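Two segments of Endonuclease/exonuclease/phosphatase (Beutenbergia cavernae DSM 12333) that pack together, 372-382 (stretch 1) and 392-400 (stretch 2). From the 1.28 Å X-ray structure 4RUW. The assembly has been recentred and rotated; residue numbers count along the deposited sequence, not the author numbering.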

# COMPACT_ATOMS: atom_id res chain seq x y z
N ALA A 372 -15.84 13.15 2.60
CA ALA A 372 -16.54 13.99 1.64
C ALA A 372 -16.40 15.48 1.96
O ALA A 372 -16.43 16.32 1.06
CB ALA A 372 -18.00 13.61 1.56
N ASP A 373 -16.25 15.80 3.25
CA ASP A 373 -16.38 17.18 3.71
C ASP A 373 -15.11 17.71 4.37
O ASP A 373 -14.54 17.08 5.27
CB ASP A 373 -17.58 17.31 4.64
CG ASP A 373 -18.89 16.93 3.96
OD1 ASP A 373 -19.20 17.50 2.90
OD2 ASP A 373 -19.61 16.06 4.49
N ASP A 374 -14.68 18.87 3.91
CA ASP A 374 -13.49 19.55 4.41
C ASP A 374 -13.87 20.44 5.59
O ASP A 374 -14.68 21.35 5.45
CB ASP A 374 -12.91 20.39 3.28
CG ASP A 374 -11.59 21.06 3.62
OD1 ASP A 374 -11.18 21.06 4.80
OD2 ASP A 374 -10.98 21.60 2.68
N ASP A 375 -13.30 20.17 6.76
CA ASP A 375 -13.61 20.93 7.97
C ASP A 375 -12.80 22.22 8.09
O ASP A 375 -12.91 22.94 9.08
CB ASP A 375 -13.47 20.07 9.23
CG ASP A 375 -12.04 19.61 9.49
OD1 ASP A 375 -11.11 20.00 8.75
OD2 ASP A 375 -11.84 18.84 10.46
N GLY A 376 -11.99 22.51 7.08
CA GLY A 376 -11.22 23.73 7.07
C GLY A 376 -9.89 23.66 7.78
O GLY A 376 -9.10 24.60 7.72
N THR A 377 -9.62 22.55 8.47
CA THR A 377 -8.33 22.39 9.13
C THR A 377 -7.26 22.05 8.10
O THR A 377 -7.55 21.62 6.98
CB THR A 377 -8.35 21.31 10.23
OG1 THR A 377 -8.60 20.02 9.65
CG2 THR A 377 -9.39 21.62 11.30
N ALA A 378 -6.01 22.26 8.47
CA ALA A 378 -4.89 21.94 7.59
C ALA A 378 -3.77 21.32 8.40
O ALA A 378 -3.65 21.58 9.60
CB ALA A 378 -4.40 23.19 6.88
N VAL A 379 -2.96 20.50 7.76
CA VAL A 379 -1.72 20.03 8.37
C VAL A 379 -0.57 20.83 7.78
O VAL A 379 -0.43 20.94 6.56
CB VAL A 379 -1.51 18.50 8.22
CG1 VAL A 379 -0.11 18.10 8.66
CG2 VAL A 379 -2.58 17.75 9.02
N ARG A 380 0.23 21.44 8.65
CA ARG A 380 1.31 22.30 8.21
C ARG A 380 2.63 21.78 8.74
O ARG A 380 2.75 21.43 9.92
CB ARG A 380 1.07 23.73 8.67
CG ARG A 380 2.19 24.70 8.36
CD ARG A 380 1.72 26.12 8.58
NE ARG A 380 0.59 26.42 7.70
CZ ARG A 380 -0.39 27.26 7.99
NH1 ARG A 380 -0.39 27.92 9.14
NH2 ARG A 380 -1.38 27.46 7.12
N ALA A 381 3.62 21.69 7.86
CA ALA A 381 4.96 21.30 8.24
C ALA A 381 5.89 22.48 8.08
O ALA A 381 5.84 23.20 7.07
CB ALA A 381 5.44 20.16 7.37
N VAL A 382 6.73 22.70 9.08
CA VAL A 382 7.72 23.76 9.01
C VAL A 382 9.11 23.20 9.33
O VAL A 382 9.31 22.59 10.39
CB VAL A 382 7.40 24.91 9.99
CG1 VAL A 382 8.36 26.08 9.79
CG2 VAL A 382 5.96 25.38 9.81
N ARG A 392 11.32 26.55 5.41
CA ARG A 392 10.30 26.27 4.42
C ARG A 392 9.07 25.73 5.12
O ARG A 392 9.19 25.02 6.12
CB ARG A 392 10.80 25.27 3.37
CG ARG A 392 9.81 25.05 2.23
CD ARG A 392 10.43 24.27 1.08
NE ARG A 392 11.47 25.03 0.41
CZ ARG A 392 11.29 25.73 -0.71
NH1 ARG A 392 10.09 25.77 -1.29
NH2 ARG A 392 12.31 26.39 -1.25
N THR A 393 7.91 26.08 4.59
CA THR A 393 6.62 25.66 5.12
C THR A 393 5.84 24.97 4.01
O THR A 393 5.79 25.47 2.88
CB THR A 393 5.83 26.88 5.61
OG1 THR A 393 6.57 27.53 6.65
CG2 THR A 393 4.47 26.47 6.15
N VAL A 394 5.29 23.79 4.30
CA VAL A 394 4.48 23.06 3.34
C VAL A 394 3.19 22.65 4.03
O VAL A 394 3.21 22.12 5.14
CB VAL A 394 5.23 21.82 2.80
CG1 VAL A 394 4.35 21.02 1.85
CG2 VAL A 394 6.52 22.25 2.10
N THR A 395 2.06 22.92 3.38
CA THR A 395 0.76 22.73 4.00
C THR A 395 -0.13 21.83 3.15
O THR A 395 -0.10 21.90 1.92
CB THR A 395 0.05 24.09 4.23
OG1 THR A 395 0.91 24.94 4.99
CG2 THR A 395 -1.27 23.92 4.97
N ASP A 396 -0.91 20.97 3.80
CA ASP A 396 -1.92 20.18 3.12
C ASP A 396 -3.29 20.45 3.72
O ASP A 396 -3.48 20.36 4.93
CB ASP A 396 -1.59 18.69 3.23
CG ASP A 396 -2.39 17.85 2.26
OD1 ASP A 396 -2.53 18.25 1.09
OD2 ASP A 396 -2.90 16.78 2.66
N SER A 397 -4.25 20.80 2.87
CA SER A 397 -5.63 20.97 3.33
C SER A 397 -6.53 19.99 2.59
O SER A 397 -6.04 19.02 2.01
CB SER A 397 -6.10 22.41 3.15
OG SER A 397 -5.94 22.83 1.81
N GLY A 398 -7.83 20.20 2.63
CA GLY A 398 -8.76 19.32 1.94
C GLY A 398 -9.16 18.15 2.81
O GLY A 398 -9.39 18.32 4.01
N THR A 399 -9.29 16.96 2.23
CA THR A 399 -9.65 15.77 3.01
C THR A 399 -8.77 14.60 2.58
O THR A 399 -7.93 14.73 1.69
CB THR A 399 -11.12 15.34 2.81
OG1 THR A 399 -11.27 14.73 1.52
CG2 THR A 399 -12.08 16.52 2.95
N SER A 400 -8.99 13.44 3.20
CA SER A 400 -8.25 12.25 2.81
C SER A 400 -8.49 11.83 1.36
O SER A 400 -7.73 11.02 0.81
CB SER A 400 -8.60 11.08 3.74
OG SER A 400 -9.93 10.64 3.54
O HOH W 1 -8.88 22.18 4.64

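The contact is an antiparallel strand pair with a loop closing one end. Strands 378-382 and 392-396 run at 162° to each other and are joined by two hydrogen-bonded pairs: Val379 N to Asp396 O at 2.9 Å with Asp396 N to Val379 O at 2.8 Å, then Ala381 N to Val394 O at 2.8 Å with Val394 N to Ala381 O at 2.9 Å. The backbone supplies four of the five direct hydrogen bonds, so the side chains are left to suit the two faces of the sheet.

One face carries Val379, Ala381, Val394 and Asp396, all buried. Both valines take chi1 near 180°, and Ala381, whose side chain is a single methyl, sits opposite Val394. Asp396 is the polar exception; its chi1 is also t, and both carboxylate oxygens are hydrogen-bonded elsewhere in the structure, which makes an acid tolerable in a buried position.

The other face carries Arg380, Val382, Thr393 and Thr395 and is more open. Arg380 and Thr395 form a non-hydrogen-bonded pair, their CA atoms 4.3 Å apart, and here side chains supply the polar link that the backbone omits. Arg380 leaves the strand extended, with chi1 and chi2 both t, then bends at chi3 (-61°, m), and its NE donates to Thr395 OG1 at 3.1 Å. The angle of 168° is nearly straight, and the hydroxyl lies at the edge of the guanidinium, near its plane, where an N-H points. Thr395 matches this with chi1 m, which turns OG1 to Arg380 and leaves its CG2 3.7 Å from Ala378 CB. Thr393 has the same rotamer, and its CG2 packs 3.6 Å from Arg380 CG. Beta-branched threonine thus serves twice, suiting the extended backbone while offering a methyl and, at Thr395, an acceptor.

Beyond the strands, Asp374 organizes the loop. With chi1 t, its OD1 accepts from Gly376 N at 2.8 Å, while OD2 lies 3.3 Å from Gly398 CA. Water 1 carries the link across: it donates to Asp374 OD1 (2.6 Å) and Thr377 O (2.7 Å) and accepts from Gly398 N (3.0 Å). Gly376 and Gly398 both have positive phi, and at their backbone angles a CB would jam against the preceding carbonyl. Asp375, chi1 p, steadies the turn by accepting at OD1 from Thr377 N (3.0 Å) and Thr377 OG1 (2.7 Å). Thr399 points toward the first stretch, its CG2 lying 3.4 Å from Asp373 O and 4.0 Å from Asp374 CB. Together the stretches bury 595 Å².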